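Local coordinates for protein 16S rRNA (adenine(1408)-N(1))-methyltransferase (Catenulispora acidiphila, PDB 4X1O) that probably methylates N1 of adenine 1408 in 16S ribosomal RNA, using S-adenosyl-L-methionine as methyl donor, a modification linked to aminoglycoside resistance, at residues W40-V54 with A116-M128. Numbering follows the deposited sequence.
Sequences WAKAQASAERILVDV and ALHGVADEVMVLM
Val52 sits at the centre of a parallel strand pair, its N donating to Glu123 O (3.0 Å) and its O accepting from Met125 N (2.8 Å). Val54 N to Met125 O continues the pairing, joining strands 49-54 and 123-127 in the middle of the Rossmann-like methyltransferase sheet, with strands 72-78 and 157-163 flanking them. The tightly packed part lies on the face of Val52 and Val124. There Val52 CG2, turned away from its own carbonyl carbon, rests on Ala121 CB at 3.6 Å, and the side chain of Val120 crosses that of Val52 at about a right angle, its CG2 somewhat farther off. Before the strand, the indole of Trp40 on helix 37-46 packs obliquely against Leu117 and Val120: CZ2 meets Leu117 CD2, while NE1 reaches Ala116 O (2.9 Å), which lies near the ring plane although NE1 stands 35° out of the carbonyl plane. A water joins the same oxygen to Gln44 OE1. On the other face, Leu51 CD1 touches Met125 CG at 3.6 Å, beneath helix 60-68.

The looser, more solvent-accessible side is polar. Asp122 OD2 takes the Ile50 amide on its anti lone pair (2.8 Å), and Asp122 N returns a bond to Ile50 O, a reciprocal pair just before strand 123-127. The extended Arg49 side chain passes Asp122 CB and forms a salt bridge, NE to Glu123 OE1 (3.1 Å); the oxygen lies in the guanidinium plane, while NE comes from the anti side, tilted from the carboxylate plane. The second contact, from NH2, is weak. Arg49 probably eases the closeness of Glu123 to Glu159, and Lys153, salt-bridged to Asp122 OD1, probably balances its charge. Salt bridges and the Asp122-Ile50 hydrogen bonds thus probably fix this polar end, while at the other Val54 and Val126 lie beside Ile110 and Leu133, which bind S-adenosyl-L-methionine.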
ATOM      1  N   TRP A  40      12.869  15.706  -2.466  1.00 30.77           N
ATOM      2  CA  TRP A  40      11.575  15.067  -2.710  1.00 27.73           C
ATOM      3  C   TRP A  40      10.991  15.511  -4.051  1.00 24.25           C
ATOM      4  O   TRP A  40      10.528  14.690  -4.852  1.00 24.61           O
ATOM      5  CB  TRP A  40      10.627  15.401  -1.549  1.00 26.37           C
ATOM      6  CG  TRP A  40       9.201  14.876  -1.654  1.00 30.45           C
ATOM      7  CD1 TRP A  40       8.058  15.603  -1.499  1.00 30.70           C
ATOM      8  CD2 TRP A  40       8.783  13.521  -1.890  1.00 27.33           C
ATOM      9  NE1 TRP A  40       6.956  14.794  -1.632  1.00 29.35           N
ATOM     10  CE2 TRP A  40       7.373  13.511  -1.872  1.00 29.37           C
ATOM     11  CE3 TRP A  40       9.461  12.320  -2.113  1.00 25.41           C
ATOM     12  CZ2 TRP A  40       6.627  12.347  -2.082  1.00 33.09           C
ATOM     13  CZ3 TRP A  40       8.718  11.162  -2.318  1.00 30.35           C
ATOM     14  CH2 TRP A  40       7.318  11.187  -2.304  1.00 32.43           C
ATOM     15  N   ALA A  41      11.039  16.812  -4.300  1.00 31.44           N
ATOM     16  CA  ALA A  41      10.547  17.364  -5.557  1.00 30.85           C
ATOM     17  C   ALA A  41      11.388  16.872  -6.737  1.00 28.52           C
ATOM     18  O   ALA A  41      10.849  16.504  -7.774  1.00 25.68           O
ATOM     19  CB  ALA A  41      10.542  18.890  -5.496  1.00 34.43           C
ATOM     20  N   LYS A  42      12.711  16.865  -6.576  1.00 29.33           N
ATOM     21  CA  LYS A  42      13.591  16.393  -7.647  1.00 29.64           C
ATOM     22  C   LYS A  42      13.384  14.913  -7.942  1.00 32.05           C
ATOM     23  O   LYS A  42      13.377  14.502  -9.105  1.00 29.57           O
ATOM     24  CB  LYS A  42      15.067  16.655  -7.301  1.00 32.17           C
ATOM     25  CG  LYS A  42      15.463  18.124  -7.318  1.00 40.10           C
ATOM     26  CD  LYS A  42      16.953  18.305  -7.042  1.00 42.84           C
ATOM     27  CE  LYS A  42      17.369  19.761  -7.220  1.00 52.13           C
ATOM     28  NZ  LYS A  42      18.845  19.960  -7.137  1.00 61.16           N
ATOM     29  N   ALA A  43      13.205  14.110  -6.895  1.00 27.40           N
ATOM     30  CA  ALA A  43      12.968  12.686  -7.081  1.00 24.65           C
ATOM     31  C   ALA A  43      11.674  12.450  -7.860  1.00 21.25           C
ATOM     32  O   ALA A  43      11.646  11.650  -8.787  1.00 23.13           O
ATOM     33  CB  ALA A  43      12.922  11.967  -5.738  1.00 26.30           C
ATOM     34  N   GLN A  44      10.603  13.145  -7.486  1.00 22.08           N
ATOM     35  CA  GLN A  44       9.336  12.982  -8.204  1.00 22.27           C
ATOM     36  C   GLN A  44       9.481  13.348  -9.672  1.00 22.06           C
ATOM     37  O   GLN A  44       8.953  12.655 -10.546  1.00 24.25           O
ATOM     38  CB  GLN A  44       8.236  13.842  -7.585  1.00 23.76           C
ATOM     39  CG  GLN A  44       7.803  13.448  -6.198  1.00 23.26           C
ATOM     40  CD  GLN A  44       6.802  14.438  -5.648  1.00 23.60           C
ATOM     41  OE1 GLN A  44       7.070  15.132  -4.673  1.00 36.26           O
ATOM     42  NE2 GLN A  44       5.645  14.524  -6.296  1.00 24.52           N
ATOM     43  N   ALA A  45      10.174  14.452  -9.930  1.00 22.68           N
ATOM     44  CA  ALA A  45      10.304  14.973 -11.284  1.00 28.11           C
ATOM     45  C   ALA A  45      11.088  14.004 -12.160  1.00 29.33           C
ATOM     46  O   ALA A  45      10.837  13.900 -13.358  1.00 33.72           O
ATOM     47  CB  ALA A  45      10.974  16.341 -11.272  1.00 28.16           C
ATOM     48  N   SER A  46      12.022  13.288 -11.543  1.00 23.19           N
ATOM     49  CA  SER A  46      12.913  12.378 -12.264  1.00 22.75           C
ATOM     50  C   SER A  46      12.313  11.005 -12.523  1.00 21.97           C
ATOM     51  O   SER A  46      12.861  10.234 -13.314  1.00 21.14           O
ATOM     52  CB  SER A  46      14.217  12.206 -11.480  1.00 25.70           C
ATOM     53  OG  SER A  46      13.988  11.433 -10.311  1.00 29.39           O
ATOM     54  N   ALA A  47      11.186  10.701 -11.867  1.00 19.45           N
ATOM     55  CA  ALA A  47      10.605   9.365 -11.919  1.00 17.22           C
ATOM     56  C   ALA A  47       9.707   9.159 -13.132  1.00 19.99           C
ATOM     57  O   ALA A  47       9.003  10.071 -13.552  1.00 23.46           O
ATOM     58  CB  ALA A  47       9.807   9.084 -10.651  1.00 19.33           C
ATOM     59  N   GLU A  48       9.707   7.942 -13.660  1.00 20.23           N
ATOM     60  CA  GLU A  48       8.785   7.564 -14.739  1.00 17.70           C
ATOM     61  C   GLU A  48       7.392   7.333 -14.172  1.00 23.22           C
ATOM     62  O   GLU A  48       6.381   7.589 -14.818  1.00 25.01           O
ATOM     63  CB  GLU A  48       9.272   6.300 -15.444  1.00 28.76           C
ATOM     64  CG  GLU A  48       8.687   6.086 -16.832  1.00 42.29           C
ATOM     65  CD  GLU A  48       7.491   5.158 -16.838  1.00 56.13           C
ATOM     66  OE1 GLU A  48       7.447   4.241 -15.989  1.00 60.26           O
ATOM     67  OE2 GLU A  48       6.598   5.340 -17.696  1.00 62.98           O
ATOM     68  N   ARG A  49       7.358   6.852 -12.942  1.00 19.68           N
ATOM     69  CA  ARG A  49       6.104   6.542 -12.260  1.00 17.14           C
ATOM     70  C   ARG A  49       6.352   6.692 -10.782  1.00 19.11           C
ATOM     71  O   ARG A  49       7.450   6.372 -10.316  1.00 18.59           O
ATOM     72  CB  ARG A  49       5.654   5.116 -12.587  1.00 20.32           C
ATOM     73  CG  ARG A  49       4.206   4.797 -12.237  1.00 29.26           C
ATOM     74  CD  ARG A  49       3.828   3.414 -12.801  1.00 32.31           C
ATOM     75  NE  ARG A  49       2.420   3.071 -12.599  1.00 37.32           N
ATOM     76  CZ  ARG A  49       1.419   3.575 -13.313  1.00 35.12           C
ATOM     77  NH1 ARG A  49       1.670   4.460 -14.269  1.00 34.12           N
ATOM     78  NH2 ARG A  49       0.162   3.209 -13.067  1.00 32.30           N
ATOM     79  N   ILE A  50       5.362   7.188 -10.049  1.00 15.95           N
ATOM     80  CA  ILE A  50       5.449   7.249  -8.602  1.00 14.85           C
ATOM     81  C   ILE A  50       4.424   6.295  -8.026  1.00 20.53           C
ATOM     82  O   ILE A  50       3.224   6.435  -8.275  1.00 17.76           O
ATOM     83  CB  ILE A  50       5.201   8.650  -8.071  1.00 15.84           C
ATOM     84  CG1 ILE A  50       6.287   9.585  -8.629  1.00 19.02           C
ATOM     85  CG2 ILE A  50       5.193   8.648  -6.533  1.00 17.39           C
ATOM     86  CD1 ILE A  50       5.939  11.021  -8.604  1.00 31.44           C
ATOM     87  N   LEU A  51       4.911   5.319  -7.275  1.00 13.87           N
ATOM     88  CA  LEU A  51       4.056   4.301  -6.688  1.00 16.06           C
ATOM     89  C   LEU A  51       4.000   4.505  -5.199  1.00 17.29           C
ATOM     90  O   LEU A  51       5.041   4.614  -4.546  1.00 18.65           O
ATOM     91  CB  LEU A  51       4.592   2.908  -7.011  1.00 19.52           C
ATOM     92  CG  LEU A  51       3.936   1.704  -6.342  1.00 23.97           C
ATOM     93  CD1 LEU A  51       2.511   1.542  -6.826  1.00 28.02           C
ATOM     94  CD2 LEU A  51       4.748   0.452  -6.630  1.00 28.47           C
ATOM     95  N   VAL A  52       2.793   4.587  -4.658  1.00 15.41           N
ATOM     96  CA  VAL A  52       2.681   4.694  -3.213  1.00 15.44           C
ATOM     97  C   VAL A  52       2.067   3.400  -2.688  1.00 17.60           C
ATOM     98  O   VAL A  52       0.957   3.034  -3.071  1.00 18.00           O
ATOM     99  CB  VAL A  52       1.859   5.917  -2.783  1.00 17.22           C
ATOM    100  CG1 VAL A  52       1.631   5.890  -1.260  1.00 20.23           C
ATOM    101  CG2 VAL A  52       2.596   7.201  -3.176  1.00 17.26           C
ATOM    102  N   ASP A  53       2.843   2.697  -1.861  1.00 14.28           N
ATOM    103  CA  ASP A  53       2.392   1.513  -1.141  1.00 15.34           C
ATOM    104  C   ASP A  53       1.932   1.921   0.231  1.00 16.18           C
ATOM    105  O   ASP A  53       2.738   2.317   1.067  1.00 20.85           O
ATOM    106  CB  ASP A  53       3.493   0.475  -0.995  1.00 21.86           C
ATOM    107  CG  ASP A  53       3.946  -0.086  -2.310  1.00 26.62           C
ATOM    108  OD1 ASP A  53       3.111  -0.289  -3.213  1.00 26.41           O
ATOM    109  OD2 ASP A  53       5.155  -0.329  -2.427  1.00 27.99           O
ATOM    110  N   VAL A  54       0.635   1.810   0.488  1.00 17.33           N
ATOM    111  CA  VAL A  54       0.119   2.203   1.786  1.00 21.25           C
ATOM    112  C   VAL A  54       0.002   0.950   2.635  1.00 25.42           C
ATOM    113  O   VAL A  54      -0.662  -0.004   2.242  1.00 32.46           O
ATOM    114  CB  VAL A  54      -1.241   2.908   1.668  1.00 22.31           C
ATOM    115  CG1 VAL A  54      -1.730   3.336   3.046  1.00 23.19           C
ATOM    116  CG2 VAL A  54      -1.126   4.121   0.735  1.00 25.99           C
ATOM    117  N   ALA A 116       2.784  16.958   1.932  1.00 32.77           N
ATOM    118  CA  ALA A 116       3.865  16.620   1.005  1.00 36.25           C
ATOM    119  C   ALA A 116       3.534  15.381   0.161  1.00 29.85           C
ATOM    120  O   ALA A 116       4.149  15.159  -0.874  1.00 32.61           O
ATOM    121  CB  ALA A 116       5.162  16.406   1.764  1.00 40.10           C
ATOM    122  N   LEU A 117       2.568  14.587   0.608  1.00 23.87           N
ATOM    123  CA  LEU A 117       2.137  13.399  -0.138  1.00 21.03           C
ATOM    124  C   LEU A 117       0.865  13.594  -0.950  1.00 23.77           C
ATOM    125  O   LEU A 117       0.430  12.667  -1.620  1.00 20.76           O
ATOM    126  CB  LEU A 117       1.912  12.219   0.804  1.00 27.72           C
ATOM    127  CG  LEU A 117       3.163  11.624   1.436  1.00 31.79           C
ATOM    128  CD1 LEU A 117       2.777  10.454   2.316  1.00 33.89           C
ATOM    129  CD2 LEU A 117       4.112  11.183   0.341  1.00 34.68           C
ATOM    130  N   HIS A 118       0.257  14.773  -0.880  1.00 23.16           N
ATOM    131  CA  HIS A 118      -0.981  14.988  -1.623  1.00 24.96           C
ATOM    132  C   HIS A 118      -0.729  15.026  -3.127  1.00 21.67           C
ATOM    133  O   HIS A 118       0.129  15.764  -3.605  1.00 24.20           O
ATOM    134  CB  HIS A 118      -1.659  16.280  -1.168  1.00 32.06           C
ATOM    135  CG  HIS A 118      -2.455  16.137   0.092  1.00 48.32           C
ATOM    136  ND1 HIS A 118      -3.834  16.143   0.102  1.00 58.34           N
ATOM    137  CD2 HIS A 118      -2.072  15.963   1.378  1.00 51.02           C
ATOM    138  CE1 HIS A 118      -4.263  15.995   1.344  1.00 56.97           C
ATOM    139  NE2 HIS A 118      -3.214  15.879   2.136  1.00 49.74           N
ATOM    140  N   GLY A 119      -1.474  14.206  -3.860  1.00 20.99           N
ATOM    141  CA  GLY A 119      -1.510  14.263  -5.307  1.00 23.99           C
ATOM    142  C   GLY A 119      -0.222  13.828  -5.960  1.00 25.05           C
ATOM    143  O   GLY A 119       0.097  14.280  -7.059  1.00 26.44           O
ATOM    144  N   VAL A 120       0.528  12.954  -5.300  1.00 20.23           N
ATOM    145  CA  VAL A 120       1.827  12.581  -5.858  1.00 23.79           C
ATOM    146  C   VAL A 120       1.805  11.259  -6.624  1.00 21.03           C
ATOM    147  O   VAL A 120       2.653  11.030  -7.482  1.00 21.28           O
ATOM    148  CB  VAL A 120       2.911  12.488  -4.767  1.00 21.18           C
ATOM    149  CG1 VAL A 120       3.080  13.842  -4.027  1.00 21.95           C
ATOM    150  CG2 VAL A 120       2.636  11.349  -3.792  1.00 20.59           C
ATOM    151  N   ALA A 121       0.841  10.397  -6.333  1.00 16.03           N
ATOM    152  CA  ALA A 121       0.961   9.006  -6.785  1.00 14.76           C
ATOM    153  C   ALA A 121       0.349   8.763  -8.169  1.00 18.28           C
ATOM    154  O   ALA A 121      -0.788   9.165  -8.436  1.00 18.27           O
ATOM    155  CB  ALA A 121       0.332   8.081  -5.767  1.00 16.58           C
ATOM    156  N   ASP A 122       1.107   8.101  -9.044  1.00 16.96           N
ATOM    157  CA  ASP A 122       0.562   7.579 -10.297  1.00 16.27           C
ATOM    158  C   ASP A 122      -0.198   6.280 -10.085  1.00 18.09           C
ATOM    159  O   ASP A 122      -0.955   5.848 -10.951  1.00 17.31           O
ATOM    160  CB  ASP A 122       1.680   7.329 -11.309  1.00 16.30           C
ATOM    161  CG  ASP A 122       2.369   8.602 -11.744  1.00 25.44           C
ATOM    162  OD1 ASP A 122       1.678   9.518 -12.237  1.00 31.06           O
ATOM    163  OD2 ASP A 122       3.600   8.678 -11.594  1.00 23.34           O
ATOM    164  N   GLU A 123       0.041   5.635  -8.956  1.00 15.83           N
ATOM    165  CA  GLU A 123      -0.593   4.359  -8.632  1.00 13.85           C
ATOM    166  C   GLU A 123      -0.538   4.170  -7.144  1.00 14.95           C
ATOM    167  O   GLU A 123       0.477   4.488  -6.524  1.00 17.69           O
ATOM    168  CB  GLU A 123       0.118   3.209  -9.339  1.00 22.31           C
ATOM    169  CG  GLU A 123      -0.469   1.847  -9.095  1.00 29.68           C
ATOM    170  CD  GLU A 123       0.193   0.796  -9.983  1.00 49.04           C
ATOM    171  OE1 GLU A 123       1.247   1.098 -10.587  1.00 53.33           O
ATOM    172  OE2 GLU A 123      -0.340  -0.321 -10.090  1.00 55.36           O
ATOM    173  N   VAL A 124      -1.622   3.665  -6.560  1.00 13.12           N
ATOM    174  CA  VAL A 124      -1.662   3.442  -5.119  1.00 15.34           C
ATOM    175  C   VAL A 124      -1.918   1.974  -4.887  1.00 21.08           C
ATOM    176  O   VAL A 124      -2.828   1.401  -5.482  1.00 17.87           O
ATOM    177  CB  VAL A 124      -2.748   4.286  -4.442  1.00 15.16           C
ATOM    178  CG1 VAL A 124      -2.827   3.972  -2.941  1.00 15.29           C
ATOM    179  CG2 VAL A 124      -2.497   5.779  -4.719  1.00 15.93           C
ATOM    180  N   MET A 125      -1.108   1.344  -4.054  1.00 13.52           N
ATOM    181  CA  MET A 125      -1.294  -0.079  -3.795  1.00 16.90           C
ATOM    182  C   MET A 125      -1.513  -0.315  -2.323  1.00 19.94           C
ATOM    183  O   MET A 125      -0.744   0.177  -1.492  1.00 17.13           O
ATOM    184  CB  MET A 125      -0.081  -0.898  -4.270  1.00 16.16           C
ATOM    185  CG  MET A 125       0.084  -0.938  -5.787  1.00 19.66           C
ATOM    186  SD  MET A 125       1.419  -2.110  -6.181  1.00 32.66           S
ATOM    187  CE  MET A 125       0.466  -3.517  -6.755  1.00 93.73           C
ATOM    188  N   VAL A 126      -2.564  -1.066  -2.000  1.00 12.08           N
ATOM    189  CA  VAL A 126      -2.811  -1.470  -0.618  1.00 15.49           C
ATOM    190  C   VAL A 126      -2.696  -2.977  -0.555  1.00 18.09           C
ATOM    191  O   VAL A 126      -3.625  -3.689  -0.908  1.00 19.87           O
ATOM    192  CB  VAL A 126      -4.198  -0.996  -0.136  1.00 17.88           C
ATOM    193  CG1 VAL A 126      -4.472  -1.456   1.298  1.00 18.25           C
ATOM    194  CG2 VAL A 126      -4.311   0.528  -0.250  1.00 20.03           C
ATOM    195  N   LEU A 127      -1.536  -3.479  -0.142  1.00 15.65           N
ATOM    196  CA  LEU A 127      -1.292  -4.907  -0.237  1.00 16.44           C
ATOM    197  C   LEU A 127      -1.286  -5.555   1.146  1.00 20.12           C
ATOM    198  O   LEU A 127      -0.535  -5.142   2.037  1.00 21.32           O
ATOM    199  CB  LEU A 127       0.036  -5.168  -0.966  1.00 21.15           C
ATOM    200  CG  LEU A 127       0.240  -4.447  -2.305  1.00 25.56           C
ATOM    201  CD1 LEU A 127       1.620  -4.774  -2.880  1.00 25.84           C
ATOM    202  CD2 LEU A 127      -0.864  -4.799  -3.309  1.00 30.40           C
ATOM    203  N   MET A 128      -2.132  -6.562   1.339  1.00 22.96           N
ATOM    204  CA  MET A 128      -2.201  -7.236   2.646  1.00 24.47           C
ATOM    205  C   MET A 128      -2.312  -6.268   3.841  1.00 21.92           C
ATOM    206  O   MET A 128      -1.486  -6.295   4.755  1.00 23.16           O
ATOM    207  CB  MET A 128      -0.972  -8.128   2.844  1.00 25.32           C
ATOM    208  CG  MET A 128      -0.865  -9.267   1.840  1.00 36.46           C
ATOM    209  SD  MET A 128      -2.090 -10.555   2.144  1.00123.42           S
ATOM    210  CE  MET A 128      -1.596 -11.091   3.780  1.00 70.33           C
TER
HETATM  211  O   HOH W   1       4.904  16.929  -3.261  1.00 45.33           O
HETATM  212  O   HOH W   2      -1.299  -2.624   3.192  1.00 25.31           O